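Local structure of endonuclease and methylase LlaGI (Lactococcus lactis, 5FFJ) at residues S883-M896 against S930-F942. The protein recognises and probably methylates and cleaves DNA as a single-chain Type ISP restriction-modification enzyme with a helicase-like ATPase. Sequence-based numbering, arbitrary orientation.
With nucleotides of chain B; nucleotides of chain C.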
# COMPACT_ATOMS: atom_id res chain seq x y z
N SER A 883 -25.17 -2.40 19.93
CA SER A 883 -24.27 -2.46 21.08
C SER A 883 -23.41 -1.21 21.22
O SER A 883 -23.71 -0.33 22.03
CB SER A 883 -23.37 -3.70 20.98
OG SER A 883 -22.65 -3.71 19.76
N TYR A 884 -22.34 -1.15 20.44
CA TYR A 884 -21.34 -0.10 20.57
C TYR A 884 -21.90 1.28 20.22
O TYR A 884 -21.71 2.24 20.97
CB TYR A 884 -20.13 -0.41 19.69
CG TYR A 884 -19.51 -1.77 19.94
CD1 TYR A 884 -19.62 -2.39 21.18
CD2 TYR A 884 -18.81 -2.43 18.93
CE1 TYR A 884 -19.05 -3.63 21.40
CE2 TYR A 884 -18.24 -3.67 19.15
CZ TYR A 884 -18.36 -4.26 20.39
OH TYR A 884 -17.79 -5.50 20.60
N VAL A 885 -22.58 1.37 19.09
CA VAL A 885 -23.10 2.65 18.61
C VAL A 885 -24.21 3.17 19.52
O VAL A 885 -24.31 4.37 19.77
CB VAL A 885 -23.64 2.53 17.18
CG1 VAL A 885 -24.18 3.87 16.70
CG2 VAL A 885 -22.54 2.04 16.25
N LYS A 886 -25.06 2.26 20.00
CA LYS A 886 -26.19 2.63 20.83
C LYS A 886 -25.75 3.28 22.14
O LYS A 886 -26.36 4.25 22.60
CB LYS A 886 -27.06 1.40 21.13
CG LYS A 886 -28.30 1.69 21.95
N ASN A 887 -24.69 2.75 22.74
CA ASN A 887 -24.21 3.24 24.03
C ASN A 887 -23.40 4.53 23.93
O ASN A 887 -22.96 5.07 24.95
CB ASN A 887 -23.38 2.16 24.71
CG ASN A 887 -24.20 0.96 25.12
OD1 ASN A 887 -24.99 1.01 26.06
ND2 ASN A 887 -24.01 -0.15 24.41
N SER A 888 -23.19 5.02 22.71
CA SER A 888 -22.34 6.18 22.50
C SER A 888 -23.11 7.49 22.61
O SER A 888 -24.32 7.54 22.35
CB SER A 888 -21.65 6.09 21.14
OG SER A 888 -20.53 6.95 21.08
N LYS A 889 -22.40 8.55 22.98
CA LYS A 889 -22.99 9.89 23.11
C LYS A 889 -22.60 10.78 21.93
O LYS A 889 -22.79 11.99 21.99
CB LYS A 889 -22.52 10.55 24.42
CG LYS A 889 -22.73 9.73 25.68
CD LYS A 889 -24.13 9.90 26.26
CE LYS A 889 -24.42 8.86 27.32
NZ LYS A 889 -25.68 9.15 28.07
N THR A 890 -22.07 10.18 20.87
CA THR A 890 -21.32 10.94 19.88
C THR A 890 -22.10 11.40 18.64
O THR A 890 -21.98 12.56 18.24
CB THR A 890 -20.09 10.12 19.39
OG1 THR A 890 -19.30 10.93 18.51
CG2 THR A 890 -20.52 8.85 18.66
N THR A 891 -22.89 10.51 18.04
CA THR A 891 -23.55 10.74 16.73
C THR A 891 -22.58 10.68 15.54
O THR A 891 -23.01 10.76 14.39
CB THR A 891 -24.29 12.10 16.66
OG1 THR A 891 -23.37 13.19 16.76
CG2 THR A 891 -25.34 12.21 17.76
N SER A 892 -21.29 10.54 15.82
CA SER A 892 -20.29 10.27 14.79
C SER A 892 -19.47 9.05 15.18
O SER A 892 -18.55 9.15 16.00
CB SER A 892 -19.38 11.48 14.58
OG SER A 892 -18.42 11.21 13.57
N VAL A 893 -19.79 7.91 14.57
CA VAL A 893 -19.29 6.61 15.02
C VAL A 893 -18.57 5.82 13.93
O VAL A 893 -18.57 4.59 13.95
CB VAL A 893 -20.45 5.75 15.55
CG1 VAL A 893 -21.00 6.34 16.82
CG2 VAL A 893 -21.54 5.64 14.50
N LEU A 894 -17.97 6.53 12.97
CA LEU A 894 -17.24 5.88 11.87
C LEU A 894 -16.29 4.80 12.36
O LEU A 894 -16.21 3.71 11.78
CB LEU A 894 -16.45 6.91 11.07
CG LEU A 894 -17.19 8.11 10.48
CD1 LEU A 894 -16.25 8.91 9.58
CD2 LEU A 894 -18.42 7.67 9.73
N GLY A 895 -15.56 5.10 13.43
CA GLY A 895 -14.57 4.18 13.96
C GLY A 895 -15.15 2.86 14.44
O GLY A 895 -14.48 1.83 14.41
N MET A 896 -16.40 2.89 14.88
CA MET A 896 -17.03 1.70 15.43
C MET A 896 -17.26 0.63 14.37
O MET A 896 -17.49 -0.54 14.69
CB MET A 896 -18.36 2.06 16.09
CG MET A 896 -18.23 2.96 17.31
SD MET A 896 -17.31 2.20 18.67
CE MET A 896 -15.68 2.92 18.43
N SER A 930 -15.48 8.48 20.04
CA SER A 930 -16.59 7.66 19.57
C SER A 930 -16.56 6.22 20.09
O SER A 930 -17.33 5.38 19.64
CB SER A 930 -16.61 7.65 18.04
OG SER A 930 -15.41 7.11 17.51
N ALA A 931 -15.67 5.95 21.05
CA ALA A 931 -15.54 4.60 21.60
C ALA A 931 -16.05 4.51 23.04
O ALA A 931 -15.83 3.51 23.72
CB ALA A 931 -14.09 4.15 21.54
N ASP A 932 -16.74 5.55 23.50
CA ASP A 932 -17.28 5.55 24.86
C ASP A 932 -18.32 4.44 25.02
O ASP A 932 -18.48 3.89 26.11
CB ASP A 932 -17.90 6.91 25.20
CG ASP A 932 -19.01 7.29 24.24
OD1 ASP A 932 -18.88 7.00 23.03
OD2 ASP A 932 -20.01 7.88 24.69
N GLY A 933 -19.01 4.12 23.94
CA GLY A 933 -20.00 3.06 23.96
C GLY A 933 -19.36 1.68 23.98
O GLY A 933 -19.80 0.79 24.70
N LEU A 934 -18.30 1.52 23.19
CA LEU A 934 -17.56 0.27 23.14
C LEU A 934 -17.00 -0.07 24.52
O LEU A 934 -17.02 -1.22 24.94
CB LEU A 934 -16.44 0.35 22.11
CG LEU A 934 -15.45 -0.82 22.06
CD1 LEU A 934 -16.17 -2.15 21.92
CD2 LEU A 934 -14.48 -0.63 20.91
N ARG A 935 -16.52 0.95 25.22
CA ARG A 935 -15.97 0.76 26.56
C ARG A 935 -17.09 0.45 27.56
O ARG A 935 -16.86 -0.23 28.56
CB ARG A 935 -15.18 1.99 27.00
CG ARG A 935 -13.95 2.27 26.16
CD ARG A 935 -13.05 3.32 26.79
NE ARG A 935 -13.68 4.64 26.87
CZ ARG A 935 -13.70 5.53 25.87
NH1 ARG A 935 -13.14 5.24 24.71
NH2 ARG A 935 -14.30 6.70 26.05
N LYS A 936 -18.29 0.95 27.28
CA LYS A 936 -19.44 0.67 28.12
C LYS A 936 -19.87 -0.78 27.92
O LYS A 936 -20.29 -1.45 28.86
CB LYS A 936 -20.60 1.62 27.80
CG LYS A 936 -21.83 1.44 28.67
CD LYS A 936 -22.75 2.66 28.59
CE LYS A 936 -24.09 2.40 29.26
NZ LYS A 936 -24.96 1.49 28.47
N SER A 937 -19.75 -1.26 26.68
CA SER A 937 -20.11 -2.63 26.34
C SER A 937 -19.12 -3.64 26.92
O SER A 937 -19.51 -4.57 27.62
CB SER A 937 -20.20 -2.81 24.83
OG SER A 937 -21.26 -2.04 24.28
N LEU A 938 -17.84 -3.46 26.61
CA LEU A 938 -16.80 -4.39 27.03
C LEU A 938 -16.78 -4.56 28.55
O LEU A 938 -16.37 -5.61 29.05
CB LEU A 938 -15.42 -3.91 26.55
CG LEU A 938 -15.17 -3.91 25.04
CD1 LEU A 938 -13.85 -3.23 24.73
CD2 LEU A 938 -15.20 -5.31 24.47
N PHE A 939 -17.21 -3.54 29.28
CA PHE A 939 -17.21 -3.59 30.73
C PHE A 939 -18.37 -4.44 31.25
O PHE A 939 -18.29 -5.03 32.33
CB PHE A 939 -17.27 -2.18 31.32
CG PHE A 939 -16.92 -2.11 32.78
CD1 PHE A 939 -15.75 -2.68 33.25
CD2 PHE A 939 -17.74 -1.45 33.67
CE1 PHE A 939 -15.41 -2.61 34.59
CE2 PHE A 939 -17.41 -1.38 35.02
CZ PHE A 939 -16.25 -1.96 35.47
N LYS A 940 -19.44 -4.49 30.46
CA LYS A 940 -20.61 -5.31 30.79
C LYS A 940 -20.47 -6.72 30.20
O LYS A 940 -20.77 -7.71 30.87
CB LYS A 940 -21.89 -4.66 30.28
CG LYS A 940 -22.28 -3.38 31.02
CD LYS A 940 -23.60 -2.81 30.49
CE LYS A 940 -24.06 -1.62 31.31
NZ LYS A 940 -25.38 -1.10 30.85
N GLU A 941 -20.02 -6.80 28.96
CA GLU A 941 -19.93 -8.07 28.25
C GLU A 941 -18.81 -8.97 28.77
O GLU A 941 -18.79 -10.17 28.48
CB GLU A 941 -19.73 -7.84 26.75
CG GLU A 941 -20.89 -7.15 26.07
CD GLU A 941 -20.80 -7.20 24.56
OE1 GLU A 941 -20.00 -8.00 24.03
OE2 GLU A 941 -21.53 -6.43 23.89
N PHE A 942 -17.89 -8.39 29.54
CA PHE A 942 -16.75 -9.14 30.06
C PHE A 942 -16.53 -8.87 31.55
O PHE A 942 -16.97 -7.84 32.08
CB PHE A 942 -15.48 -8.81 29.28
CG PHE A 942 -15.54 -9.20 27.84
CD1 PHE A 942 -16.07 -8.35 26.89
CD2 PHE A 942 -15.06 -10.44 27.43
CE1 PHE A 942 -16.13 -8.72 25.56
CE2 PHE A 942 -15.11 -10.81 26.10
CZ PHE A 942 -15.64 -9.95 25.16
P DA B 7 -21.38 18.83 16.24
OP1 DA B 7 -22.06 18.62 17.53
OP2 DA B 7 -20.56 20.04 16.06
O5' DA B 7 -20.49 17.56 15.92
C5' DA B 7 -20.87 16.27 16.39
C4' DA B 7 -19.98 15.18 15.81
O4' DA B 7 -19.99 15.26 14.36
C3' DA B 7 -18.50 15.27 16.23
O3' DA B 7 -18.09 14.04 16.84
C2' DA B 7 -17.77 15.55 14.91
C1' DA B 7 -18.71 14.94 13.90
N9 DA B 7 -18.54 15.44 12.53
C8 DA B 7 -18.45 16.74 12.12
N7 DA B 7 -18.31 16.87 10.82
C5 DA B 7 -18.31 15.57 10.34
C6 DA B 7 -18.20 15.03 9.05
N6 DA B 7 -18.05 15.77 7.94
N1 DA B 7 -18.23 13.69 8.93
C2 DA B 7 -18.38 12.94 10.03
N3 DA B 7 -18.49 13.34 11.30
C4 DA B 7 -18.45 14.67 11.38
P DT C 18 -14.98 5.99 2.87
OP1 DT C 18 -14.40 4.68 3.27
OP2 DT C 18 -15.38 6.19 1.46
O5' DT C 18 -16.23 6.30 3.83
C5' DT C 18 -16.07 6.18 5.24
C4' DT C 18 -17.23 6.81 5.99
O4' DT C 18 -17.05 8.25 6.09
C3' DT C 18 -18.61 6.62 5.33
O3' DT C 18 -19.54 6.10 6.29
C2' DT C 18 -18.98 8.03 4.88
C1' DT C 18 -18.31 8.85 5.97
N1 DT C 18 -18.17 10.31 5.69
C2 DT C 18 -18.29 11.20 6.73
O2 DT C 18 -18.50 10.85 7.88
N3 DT C 18 -18.14 12.52 6.39
C4 DT C 18 -17.90 13.03 5.14
O4 DT C 18 -17.78 14.24 4.93
C5 DT C 18 -17.79 12.05 4.08
C7 DT C 18 -17.52 12.48 2.66
C6 DT C 18 -17.93 10.75 4.40
P DT B 8 -16.99 14.03 18.01
OP1 DT B 8 -17.59 13.39 19.20
OP2 DT B 8 -16.42 15.39 18.13
O5' DT B 8 -15.83 13.08 17.43
C5' DT B 8 -16.17 11.82 16.85
C4' DT B 8 -14.95 11.18 16.18
O4' DT B 8 -14.97 11.50 14.75
C3' DT B 8 -13.60 11.68 16.68
O3' DT B 8 -12.61 10.66 16.57
C2' DT B 8 -13.34 12.84 15.73
C1' DT B 8 -13.79 12.22 14.42
N1 DT B 8 -14.09 13.19 13.30
C2 DT B 8 -14.02 12.75 11.99
O2 DT B 8 -13.73 11.61 11.69
N3 DT B 8 -14.31 13.70 11.05
C4 DT B 8 -14.65 15.01 11.27
O4 DT B 8 -14.89 15.77 10.34
C5 DT B 8 -14.70 15.42 12.65
C7 DT B 8 -15.05 16.84 13.03
C6 DT B 8 -14.42 14.50 13.59
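In the N-6 DNA methylase region, the loop that follows helix 874-885 and reaches the bound DNA packs on helix 932-941, with Ser-888 meeting Asp-932. The Asp-932 carboxylate is gripped at both oxygens, each through its syn lone pair: Ser-888 OG donates to OD1 (2.6 Å) and Lys-889 N to OD2 (3.0 Å, 144° at the hydrogen). With chi1 at 58°, CG lies between backbone N and carbonyl carbon, which turns the carboxylate to the loop. Replacing Asp-932 by alanine removes the carboxylate and is likely to leave Ser-888 OG and Lys-889 N without their acceptor. Gly-933 CA makes a CA-H...O contact with Tyr-884 O (3.5 Å). Leu-934 CD1 sits over one face of the Tyr-884 ring, 3.4 Å from its centroid and 17° off the normal, a CH-pi contact, while Ser-937 CB meets the ring edge in plane. Lys-936 NZ donates to Asn-887 OD1. Met-896 CE lies against Ser-930 O and Ala-931 CB. Beyond the carboxylate, Ser-892 OG donates to N3 of DA7 of chain B (3.1 Å), Thr-891 O bonds a guanine N2, and Ser-930 OG a phosphate. Both base atoms face the minor groove, consistent with a loop that contacts that groove while braced on helix 932-941.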